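Local coordinates for cysteine desulfurase (Fervidobacterium islandicum, PDB 6A6E), which removes sulfur from L-cysteine, yielding L-alanine, as a pyridoxal-phosphate-dependent SufS-type desulfurase, at residues A[19-27]-A[42-50]; A[53-64]-A[287-295]. All blocks are in the same frame, centred on the assembly; numbering follows the deposited sequence.

Contact 1: residues A[19-27]-A[42-50]; sequences LNDFPALKR and STLKCKSVI
Asp21 and Lys47 join the two backbones: Lys47 N, at the first turn of helix 47-59, gives an almost straight hydrogen bond (170°) to Asp21 O at 2.8 Å. Cys46, the N-cap, adds a CA-H...O contact to the same carbonyl. Beside this bond the carboxylate reaches the helix start through water. Asp21 OD1 accepts from two waters, one bound to Ser48 N and the other to Ser48 OG, while OD2 bonds Tyr302. A third water links Ala24 N to Lys45 O. Phe22 and Leu44 carry most of the side-chain packing. With CG anti to its carbonyl carbon (chi1 -60°), the Phe22 ring lies along the backbone of 44-46. Its CD2 is 3.3 Å from Lys45 O, and Leu44 O meets the ring edge 3.7 Å from CE2. Cys46 SG sits obliquely, 5.4 Å from the ring centroid. Replacing Phe22 with alanine would probably open a gap beside Leu44 and lose the sulfur-aromatic contact with Cys46. Leu44 points toward segment 19-27: its CB meets the Phe22 ring, CD1 lies 3.8 Å from Leu25 CD2 and CD2 lies against the Ala24 methyl. Pro23 CG lies 4.0 Å from Lys47 CD, the side chains crossing at about a right angle. Lys47 NZ pairs with Glu51. Tyr302 of helix 290-306 packs on Phe22 and Cys46, the Tyr404 ring meets Phe22, and Tyr59 of the second subunit covers Pro23.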
loop_
_atom_site.group_PDB
_atom_site.type_symbol
_atom_site.label_atom_id
_atom_site.label_comp_id
_atom_site.label_asym_id
_atom_site.label_seq_id
_atom_site.Cartn_x
_atom_site.Cartn_y
_atom_site.Cartn_z
ATOM N N LEU A 19 19.031 -19.753 -9.638
ATOM C CA LEU A 19 19.559 -19.528 -8.323
ATOM C C LEU A 19 20.462 -18.305 -8.278
ATOM O O LEU A 19 20.473 -17.547 -7.270
ATOM C CB LEU A 19 20.306 -20.771 -7.803
ATOM C CG LEU A 19 19.576 -21.931 -7.105
ATOM C CD1 LEU A 19 18.145 -22.119 -7.529
ATOM C CD2 LEU A 19 20.365 -23.231 -7.324
ATOM N N ASN A 20 21.219 -18.058 -9.340
ATOM C CA ASN A 20 22.089 -16.884 -9.287
ATOM C C ASN A 20 21.309 -15.546 -9.316
ATOM O O ASN A 20 21.862 -14.522 -9.033
ATOM C CB ASN A 20 23.166 -16.930 -10.398
ATOM C CG ASN A 20 24.362 -17.844 -10.028
ATOM O OD1 ASN A 20 24.591 -18.186 -8.833
ATOM N ND2 ASN A 20 25.133 -18.263 -11.067
ATOM N N ASP A 21 20.035 -15.576 -9.684
ATOM C CA ASP A 21 19.177 -14.375 -9.687
ATOM C C ASP A 21 18.835 -13.908 -8.252
ATOM O O ASP A 21 18.382 -12.779 -8.104
ATOM C CB ASP A 21 17.869 -14.662 -10.427
ATOM C CG ASP A 21 18.046 -14.767 -11.926
ATOM O OD1 ASP A 21 18.875 -14.016 -12.417
ATOM O OD2 ASP A 21 17.307 -15.532 -12.588
ATOM N N PHE A 22 19.043 -14.755 -7.221
ATOM C CA PHE A 22 18.637 -14.448 -5.827
ATOM C C PHE A 22 19.793 -14.268 -4.875
ATOM O O PHE A 22 20.241 -15.224 -4.267
ATOM C CB PHE A 22 17.698 -15.516 -5.338
ATOM C CG PHE A 22 16.481 -15.596 -6.158
ATOM C CD1 PHE A 22 16.473 -16.377 -7.312
ATOM C CD2 PHE A 22 15.364 -14.786 -5.888
ATOM C CE1 PHE A 22 15.377 -16.420 -8.153
ATOM C CE2 PHE A 22 14.231 -14.860 -6.723
ATOM C CZ PHE A 22 14.245 -15.655 -7.879
ATOM N N PRO A 23 20.267 -13.041 -4.740
ATOM C CA PRO A 23 21.463 -12.841 -3.986
ATOM C C PRO A 23 21.376 -13.293 -2.542
ATOM O O PRO A 23 22.413 -13.624 -1.988
ATOM C CB PRO A 23 21.690 -11.340 -4.053
ATOM C CG PRO A 23 20.958 -10.900 -5.282
ATOM C CD PRO A 23 19.762 -11.786 -5.321
ATOM N N ALA A 24 20.194 -13.310 -1.922
ATOM C CA ALA A 24 20.126 -13.730 -0.538
ATOM C C ALA A 24 20.678 -15.154 -0.354
ATOM O O ALA A 24 21.106 -15.494 0.716
ATOM C CB ALA A 24 18.702 -13.670 -0.005
ATOM N N LEU A 25 20.623 -15.976 -1.397
ATOM C CA LEU A 25 21.073 -17.343 -1.299
ATOM C C LEU A 25 22.595 -17.454 -0.960
ATOM O O LEU A 25 23.005 -18.464 -0.421
ATOM C CB LEU A 25 20.712 -18.130 -2.574
ATOM C CG LEU A 25 19.233 -18.265 -2.846
ATOM C CD1 LEU A 25 18.993 -19.031 -4.136
ATOM C CD2 LEU A 25 18.591 -18.892 -1.632
ATOM N N LYS A 26 23.357 -16.386 -1.181
ATOM C CA LYS A 26 24.782 -16.323 -0.802
ATOM C C LYS A 26 25.018 -15.987 0.650
ATOM O O LYS A 26 26.170 -15.873 1.058
ATOM C CB LYS A 26 25.517 -15.228 -1.557
ATOM C CG LYS A 26 25.333 -15.162 -3.047
ATOM C CD LYS A 26 25.757 -16.440 -3.715
ATOM C CE LYS A 26 26.294 -16.110 -5.108
ATOM N NZ LYS A 26 26.661 -17.365 -5.820
ATOM N N ARG A 27 23.962 -15.716 1.407
ATOM C CA ARG A 27 24.093 -15.383 2.804
ATOM C C ARG A 27 24.510 -16.703 3.525
ATOM O O ARG A 27 24.023 -17.779 3.183
ATOM C CB ARG A 27 22.769 -14.868 3.409
ATOM C CG ARG A 27 22.351 -13.383 3.189
ATOM C CD ARG A 27 23.203 -12.370 3.920
ATOM N NE ARG A 27 23.207 -12.582 5.381
ATOM C CZ ARG A 27 22.274 -12.137 6.231
ATOM N NH1 ARG A 27 21.227 -11.434 5.811
ATOM N NH2 ARG A 27 22.394 -12.362 7.516
ATOM N N SER A 42 6.784 -15.056 2.933
ATOM C CA SER A 42 7.141 -14.162 1.854
ATOM C C SER A 42 8.277 -14.755 1.045
ATOM O O SER A 42 8.900 -15.740 1.471
ATOM C CB SER A 42 7.519 -12.761 2.347
ATOM O OG SER A 42 7.357 -11.798 1.288
ATOM N N THR A 43 8.508 -14.226 -0.151
ATOM C CA THR A 43 9.569 -14.780 -1.013
ATOM C C THR A 43 10.736 -13.856 -1.211
ATOM O O THR A 43 10.658 -12.615 -1.016
ATOM C CB THR A 43 9.008 -15.188 -2.377
ATOM O OG1 THR A 43 8.321 -14.066 -2.944
ATOM C CG2 THR A 43 8.024 -16.370 -2.262
ATOM N N LEU A 44 11.820 -14.443 -1.673
ATOM C CA LEU A 44 13.077 -13.715 -1.890
ATOM C C LEU A 44 12.978 -12.997 -3.234
ATOM O O LEU A 44 12.156 -13.373 -4.090
ATOM C CB LEU A 44 14.247 -14.701 -1.916
ATOM C CG LEU A 44 14.520 -15.569 -0.705
ATOM C CD1 LEU A 44 15.714 -16.452 -1.021
ATOM C CD2 LEU A 44 14.738 -14.803 0.593
ATOM N N LYS A 45 13.791 -11.960 -3.410
ATOM C CA LYS A 45 13.699 -11.076 -4.575
ATOM C C LYS A 45 14.792 -11.305 -5.601
ATOM O O LYS A 45 15.954 -11.588 -5.293
ATOM C CB LYS A 45 13.725 -9.602 -4.146
ATOM C CG LYS A 45 12.780 -9.236 -2.994
ATOM C CD LYS A 45 11.365 -9.796 -3.164
ATOM C CE LYS A 45 10.459 -9.453 -1.997
ATOM N NZ LYS A 45 9.270 -10.349 -2.064
ATOM N N CYS A 46 14.374 -11.154 -6.848
ATOM C CA CYS A 46 15.181 -11.347 -8.024
ATOM C C CYS A 46 15.959 -10.084 -8.330
ATOM O O CYS A 46 15.382 -9.002 -8.420
ATOM C CB CYS A 46 14.263 -11.707 -9.183
ATOM S SG CYS A 46 15.151 -11.726 -10.732
ATOM N N LYS A 47 17.272 -10.196 -8.488
ATOM C CA LYS A 47 18.102 -9.017 -8.694
ATOM C C LYS A 47 17.725 -8.245 -9.959
ATOM O O LYS A 47 17.616 -7.032 -9.920
ATOM C CB LYS A 47 19.536 -9.418 -8.779
ATOM C CG LYS A 47 20.500 -8.259 -8.813
ATOM C CD LYS A 47 21.899 -8.783 -8.489
ATOM C CE LYS A 47 22.878 -8.406 -9.565
ATOM N NZ LYS A 47 23.219 -6.982 -9.403
ATOM N N SER A 48 17.454 -8.939 -11.057
ATOM C CA SER A 48 17.174 -8.229 -12.301
ATOM C C SER A 48 15.843 -7.489 -12.205
ATOM O O SER A 48 15.726 -6.395 -12.736
ATOM C CB SER A 48 17.238 -9.166 -13.522
ATOM O OG SER A 48 16.156 -10.097 -13.575
ATOM N N VAL A 49 14.864 -8.067 -11.485
ATOM C CA VAL A 49 13.563 -7.380 -11.318
ATOM C C VAL A 49 13.757 -6.135 -10.480
ATOM O O VAL A 49 13.240 -5.053 -10.812
ATOM C CB VAL A 49 12.503 -8.291 -10.682
ATOM C CG1 VAL A 49 11.265 -7.519 -10.221
ATOM C CG2 VAL A 49 12.162 -9.392 -11.670
ATOM N N ILE A 50 14.494 -6.269 -9.394
ATOM C CA ILE A 50 14.681 -5.143 -8.514
ATOM C C ILE A 50 15.473 -4.016 -9.192
ATOM O O ILE A 50 15.201 -2.823 -8.936
ATOM C CB ILE A 50 15.363 -5.591 -7.177
ATOM C CG1 ILE A 50 14.459 -6.607 -6.437
ATOM C CG2 ILE A 50 15.680 -4.414 -6.303
ATOM C CD1 ILE A 50 13.106 -6.096 -6.003
HETATM O O HOH W 1 18.956 -11.457 -11.603
HETATM O O HOH W 2 17.575 -12.523 -14.397
HETATM O O HOH W 3 17.467 -12.481 -2.961
#

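Contact 2: residues A[53-64]-A[287-295]; sequences MTDFYLYHYSNI and TQHITGAVG. With PLP (pyridoxal-5'-phosphate), chain Q.
Asn63 and Thr287 form the direct hydrogen bond between the segments. Asn63 ND2 donates to Thr287 OG1 at 2.9 Å, and the acceptor lies close to the amide plane. The amide is fixed at both ends. OD1 takes Ile64 N on an in-plane lone pair, and ND2 also bonds Ala41 O of the second subunit. Thr287 passes the chain of bonds on to the cofactor. Its OG1 donates to PLP O3P at 2.7 Å, and its backbone N donates to the same oxygen at 2.9 Å. Two bonds thus grip one phosphate oxygen, and Asn63 acts as a second-shell residue that holds the threonine hydroxyl.

Aromatic contacts centre on Thr291. Its CG2 makes a CH-pi contact over a face of the Tyr57 ring, 3.7 Å from the centroid. Its OG1 rests over the same ring, 3.1 Å from CE1, and meets the Phe56 ring at its edge. This hydroxyl is buried with no hydrogen-bond partner in the model. Val294 CG2 covers one face of Phe56 in a second CH-pi contact, 4.2 Å from the centroid.

Apolar packing completes the interface. Ile290 CD1 sits against Ile64 CG1, and Ile290 CG2 touches the Phe56 ring. Met53 bends at chi3 (55°), bringing CE to Thr291 while its CG lies 3.6 Å from Gly295 CA. The axes of segments 53-59 and 290-295 come within 9.9 Å, at 144° between their N-to-C directions, closer to antiparallel than parallel.

Ser233, Gln213, Thr104 and His235 of the second subunit also bind this PLP. The site therefore lies at the dimer interface. Such sharing of the phosphate pocket between subunits is characteristic of fold-type I PLP enzymes, to which the class-V aminotransferase family belongs.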
loop_
_atom_site.group_PDB
_atom_site.type_symbol
_atom_site.label_atom_id
_atom_site.label_comp_id
_atom_site.label_asym_id
_atom_site.label_seq_id
_atom_site.Cartn_x
_atom_site.Cartn_y
_atom_site.Cartn_z
ATOM N N MET A 53 13.051 -1.981 -11.250
ATOM C CA MET A 53 12.350 -1.024 -10.371
ATOM C C MET A 53 13.164 0.167 -9.982
ATOM O O MET A 53 12.651 1.316 -9.944
ATOM C CB MET A 53 11.917 -1.704 -9.088
ATOM C CG MET A 53 10.888 -2.805 -9.317
ATOM S SD MET A 53 10.514 -3.749 -7.792
ATOM C CE MET A 53 10.057 -2.413 -6.745
ATOM N N THR A 54 14.436 -0.080 -9.714
ATOM C CA THR A 54 15.395 0.977 -9.428
ATOM C C THR A 54 15.556 1.974 -10.612
ATOM O O THR A 54 15.498 3.181 -10.429
ATOM C CB THR A 54 16.796 0.390 -9.127
ATOM O OG1 THR A 54 16.780 -0.255 -7.868
ATOM C CG2 THR A 54 17.853 1.525 -9.054
ATOM N N ASP A 55 15.713 1.451 -11.822
ATOM C CA ASP A 55 15.763 2.266 -13.029
ATOM C C ASP A 55 14.460 3.098 -13.208
ATOM O O ASP A 55 14.495 4.267 -13.569
ATOM C CB ASP A 55 16.019 1.377 -14.258
ATOM C CG ASP A 55 15.812 2.123 -15.592
ATOM O OD1 ASP A 55 16.732 2.836 -16.002
ATOM O OD2 ASP A 55 14.707 2.024 -16.214
ATOM N N PHE A 56 13.319 2.474 -12.918
ATOM C CA PHE A 56 12.077 3.164 -12.972
ATOM C C PHE A 56 12.007 4.337 -11.953
ATOM O O PHE A 56 11.734 5.462 -12.348
ATOM C CB PHE A 56 10.905 2.193 -12.790
ATOM C CG PHE A 56 9.574 2.875 -12.888
ATOM C CD1 PHE A 56 9.030 3.177 -14.136
ATOM C CD2 PHE A 56 8.894 3.273 -11.745
ATOM C CE1 PHE A 56 7.789 3.854 -14.237
ATOM C CE2 PHE A 56 7.671 3.924 -11.830
ATOM C CZ PHE A 56 7.122 4.202 -13.097
ATOM N N TYR A 57 12.330 4.081 -10.680
ATOM C CA TYR A 57 12.352 5.114 -9.641
ATOM C C TYR A 57 13.279 6.252 -9.990
ATOM O O TYR A 57 12.995 7.433 -9.657
ATOM C CB TYR A 57 12.806 4.544 -8.271
ATOM C CG TYR A 57 11.735 4.067 -7.272
ATOM C CD1 TYR A 57 10.607 4.846 -6.969
ATOM C CD2 TYR A 57 11.892 2.863 -6.560
ATOM C CE1 TYR A 57 9.666 4.417 -6.046
ATOM C CE2 TYR A 57 10.961 2.445 -5.616
ATOM C CZ TYR A 57 9.854 3.262 -5.359
ATOM O OH TYR A 57 8.926 2.854 -4.470
ATOM N N LEU A 58 14.441 5.912 -10.583
ATOM C CA LEU A 58 15.502 6.923 -10.719
ATOM C C LEU A 58 15.352 7.702 -12.039
ATOM O O LEU A 58 15.742 8.837 -12.089
ATOM C CB LEU A 58 16.908 6.309 -10.595
ATOM C CG LEU A 58 17.279 5.769 -9.215
ATOM C CD1 LEU A 58 18.623 5.050 -9.224
ATOM C CD2 LEU A 58 17.247 6.908 -8.169
ATOM N N TYR A 59 14.775 7.110 -13.075
ATOM C CA TYR A 59 14.776 7.737 -14.405
ATOM C C TYR A 59 13.402 7.910 -15.077
ATOM O O TYR A 59 13.287 8.713 -16.047
ATOM C CB TYR A 59 15.732 6.975 -15.362
ATOM C CG TYR A 59 17.229 7.017 -14.963
ATOM C CD1 TYR A 59 18.007 8.171 -15.173
ATOM C CD2 TYR A 59 17.836 5.948 -14.363
ATOM C CE1 TYR A 59 19.378 8.229 -14.805
ATOM C CE2 TYR A 59 19.215 5.972 -14.031
ATOM C CZ TYR A 59 19.970 7.129 -14.255
ATOM O OH TYR A 59 21.296 7.185 -13.899
ATOM N N HIS A 60 12.374 7.204 -14.610
ATOM C CA HIS A 60 11.092 7.207 -15.338
ATOM C C HIS A 60 9.891 7.544 -14.464
ATOM O O HIS A 60 8.808 7.159 -14.757
ATOM C CB HIS A 60 10.874 5.909 -16.050
ATOM C CG HIS A 60 11.975 5.608 -17.024
ATOM N ND1 HIS A 60 12.110 6.289 -18.214
ATOM C CD2 HIS A 60 13.066 4.803 -16.919
ATOM C CE1 HIS A 60 13.204 5.869 -18.825
ATOM N NE2 HIS A 60 13.811 4.978 -18.058
ATOM N N TYR A 61 10.122 8.288 -13.407
ATOM C CA TYR A 61 9.146 8.360 -12.303
ATOM C C TYR A 61 8.504 9.725 -12.185
ATOM O O TYR A 61 9.184 10.723 -12.264
ATOM C CB TYR A 61 9.838 8.023 -10.976
ATOM C CG TYR A 61 8.895 8.239 -9.832
ATOM C CD1 TYR A 61 7.994 7.249 -9.484
ATOM C CD2 TYR A 61 8.784 9.472 -9.207
ATOM C CE1 TYR A 61 7.077 7.457 -8.481
ATOM C CE2 TYR A 61 7.862 9.685 -8.219
ATOM C CZ TYR A 61 7.026 8.653 -7.857
ATOM O OH TYR A 61 6.073 8.807 -6.881
ATOM N N SER A 62 7.192 9.738 -11.996
ATOM C CA SER A 62 6.420 10.879 -11.591
ATOM C C SER A 62 5.045 10.361 -11.256
ATOM O O SER A 62 4.778 9.221 -11.456
ATOM C CB SER A 62 6.207 11.882 -12.731
ATOM O OG SER A 62 7.307 12.709 -12.894
ATOM N N ASN A 63 4.154 11.219 -10.777
ATOM C CA ASN A 63 2.804 10.764 -10.475
ATOM C C ASN A 63 2.069 10.599 -11.795
ATOM O O ASN A 63 2.421 11.215 -12.809
ATOM C CB ASN A 63 2.070 11.700 -9.522
ATOM C CG ASN A 63 1.049 10.927 -8.653
ATOM O OD1 ASN A 63 0.532 9.846 -9.083
ATOM N ND2 ASN A 63 0.766 11.441 -7.447
ATOM N N ILE A 64 1.056 9.771 -11.792
ATOM C CA ILE A 64 0.492 9.294 -13.024
ATOM C C ILE A 64 -0.942 9.784 -13.273
ATOM O O ILE A 64 -1.595 10.265 -12.368
ATOM C CB ILE A 64 0.472 7.770 -12.994
ATOM C CG1 ILE A 64 -0.231 7.199 -11.761
ATOM C CG2 ILE A 64 1.875 7.247 -13.045
ATOM C CD1 ILE A 64 -0.495 5.697 -11.968
ATOM N N THR A 287 -2.901 8.137 -4.907
ATOM C CA THR A 287 -1.704 7.585 -5.563
ATOM C C THR A 287 -1.495 6.121 -5.120
ATOM O O THR A 287 -1.359 5.804 -3.912
ATOM C CB THR A 287 -0.464 8.447 -5.219
ATOM O OG1 THR A 287 -0.735 9.828 -5.488
ATOM C CG2 THR A 287 0.726 7.984 -6.044
ATOM N N GLN A 288 -1.455 5.237 -6.094
ATOM C CA GLN A 288 -1.257 3.853 -5.808
ATOM C C GLN A 288 0.247 3.570 -5.615
ATOM O O GLN A 288 1.080 4.478 -5.727
ATOM C CB GLN A 288 -1.854 3.054 -6.949
ATOM C CG GLN A 288 -3.358 3.180 -7.023
ATOM C CD GLN A 288 -4.053 2.827 -5.713
ATOM O OE1 GLN A 288 -3.927 1.700 -5.200
ATOM N NE2 GLN A 288 -4.778 3.819 -5.139
ATOM N N HIS A 289 0.593 2.316 -5.367
ATOM C CA HIS A 289 1.997 1.906 -5.309
ATOM C C HIS A 289 2.521 1.744 -6.719
ATOM O O HIS A 289 2.690 0.630 -7.226
ATOM C CB HIS A 289 2.188 0.653 -4.446
ATOM C CG HIS A 289 3.614 0.248 -4.235
ATOM N ND1 HIS A 289 4.674 1.032 -4.631
ATOM C CD2 HIS A 289 4.148 -0.829 -3.598
ATOM C CE1 HIS A 289 5.798 0.458 -4.220
ATOM N NE2 HIS A 289 5.502 -0.693 -3.649
ATOM N N ILE A 290 2.788 2.893 -7.338
ATOM C CA ILE A 290 3.066 2.960 -8.757
ATOM C C ILE A 290 4.249 2.053 -9.089
ATOM O O ILE A 290 4.174 1.246 -9.995
ATOM C CB ILE A 290 3.403 4.396 -9.221
ATOM C CG1 ILE A 290 2.199 5.352 -8.999
ATOM C CG2 ILE A 290 3.793 4.435 -10.677
ATOM C CD1 ILE A 290 2.694 6.784 -9.067
ATOM N N THR A 291 5.338 2.168 -8.336
ATOM C CA THR A 291 6.488 1.406 -8.661
ATOM C C THR A 291 6.315 -0.065 -8.279
ATOM O O THR A 291 6.952 -0.968 -8.881
ATOM C CB THR A 291 7.724 2.009 -7.952
ATOM O OG1 THR A 291 7.869 3.379 -8.389
ATOM C CG2 THR A 291 8.953 1.160 -8.275
ATOM N N GLY A 292 5.486 -0.344 -7.276
ATOM C CA GLY A 292 5.185 -1.738 -6.865
ATOM C C GLY A 292 4.412 -2.473 -7.956
ATOM O O GLY A 292 4.692 -3.642 -8.268
ATOM N N ALA A 293 3.459 -1.766 -8.542
ATOM C CA ALA A 293 2.708 -2.290 -9.682
ATOM C C ALA A 293 3.654 -2.597 -10.898
ATOM O O ALA A 293 3.639 -3.671 -11.447
ATOM C CB ALA A 293 1.654 -1.321 -10.073
ATOM N N VAL A 294 4.473 -1.634 -11.271
ATOM C CA VAL A 294 5.435 -1.786 -12.356
ATOM C C VAL A 294 6.384 -2.951 -12.043
ATOM O O VAL A 294 6.656 -3.778 -12.896
ATOM C CB VAL A 294 6.233 -0.481 -12.595
ATOM C CG1 VAL A 294 7.385 -0.674 -13.590
ATOM C CG2 VAL A 294 5.337 0.573 -13.157
ATOM N N GLY A 295 6.878 -3.003 -10.813
ATOM C CA GLY A 295 7.700 -4.122 -10.333
ATOM C C GLY A 295 7.019 -5.455 -10.396
ATOM O O GLY A 295 7.626 -6.459 -10.801
HETATM N N1 PLP Q . -3.864 15.968 0.255
HETATM C C2 PLP Q . -3.084 16.895 -0.296
HETATM C C2A PLP Q . -3.106 18.299 0.178
HETATM C C3 PLP Q . -2.089 16.482 -1.324
HETATM O O3 PLP Q . -1.205 17.370 -1.843
HETATM C C4 PLP Q . -2.072 15.061 -1.706
HETATM C C4A PLP Q . -1.107 14.594 -2.676
HETATM C C5 PLP Q . -3.085 14.149 -1.090
HETATM C C6 PLP Q . -3.934 14.683 -0.127
HETATM C C5A PLP Q . -3.181 12.689 -1.510
HETATM O O4P PLP Q . -2.009 11.913 -1.405
HETATM P P PLP Q . -1.842 10.397 -2.011
HETATM O O1P PLP Q . -2.773 9.620 -1.143
HETATM O O2P PLP Q . -0.382 10.142 -1.751
HETATM O O3P PLP Q . -2.261 10.593 -3.455
#

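From the N terminus, helix 12-20 leads into residues 19-27. The chain then forms strands 28-29 and 32-36 and returns, and contact 1 closes this short loop at the start of helix 47-59. The same helix carries the chain to contact 2. That contact closes a much longer loop, which includes the whole seven-stranded sheet, by bringing in the start of helix 290-306. The two loops follow in series and do not cross. The two contacts touch where Val49 CG1 packs 3.8 Å from Gly295 O. Both reach the second subunit: Ser42 of segment 42-50 bonds Tyr61 of the second subunit, which ties the N-terminal region to the dimer interface.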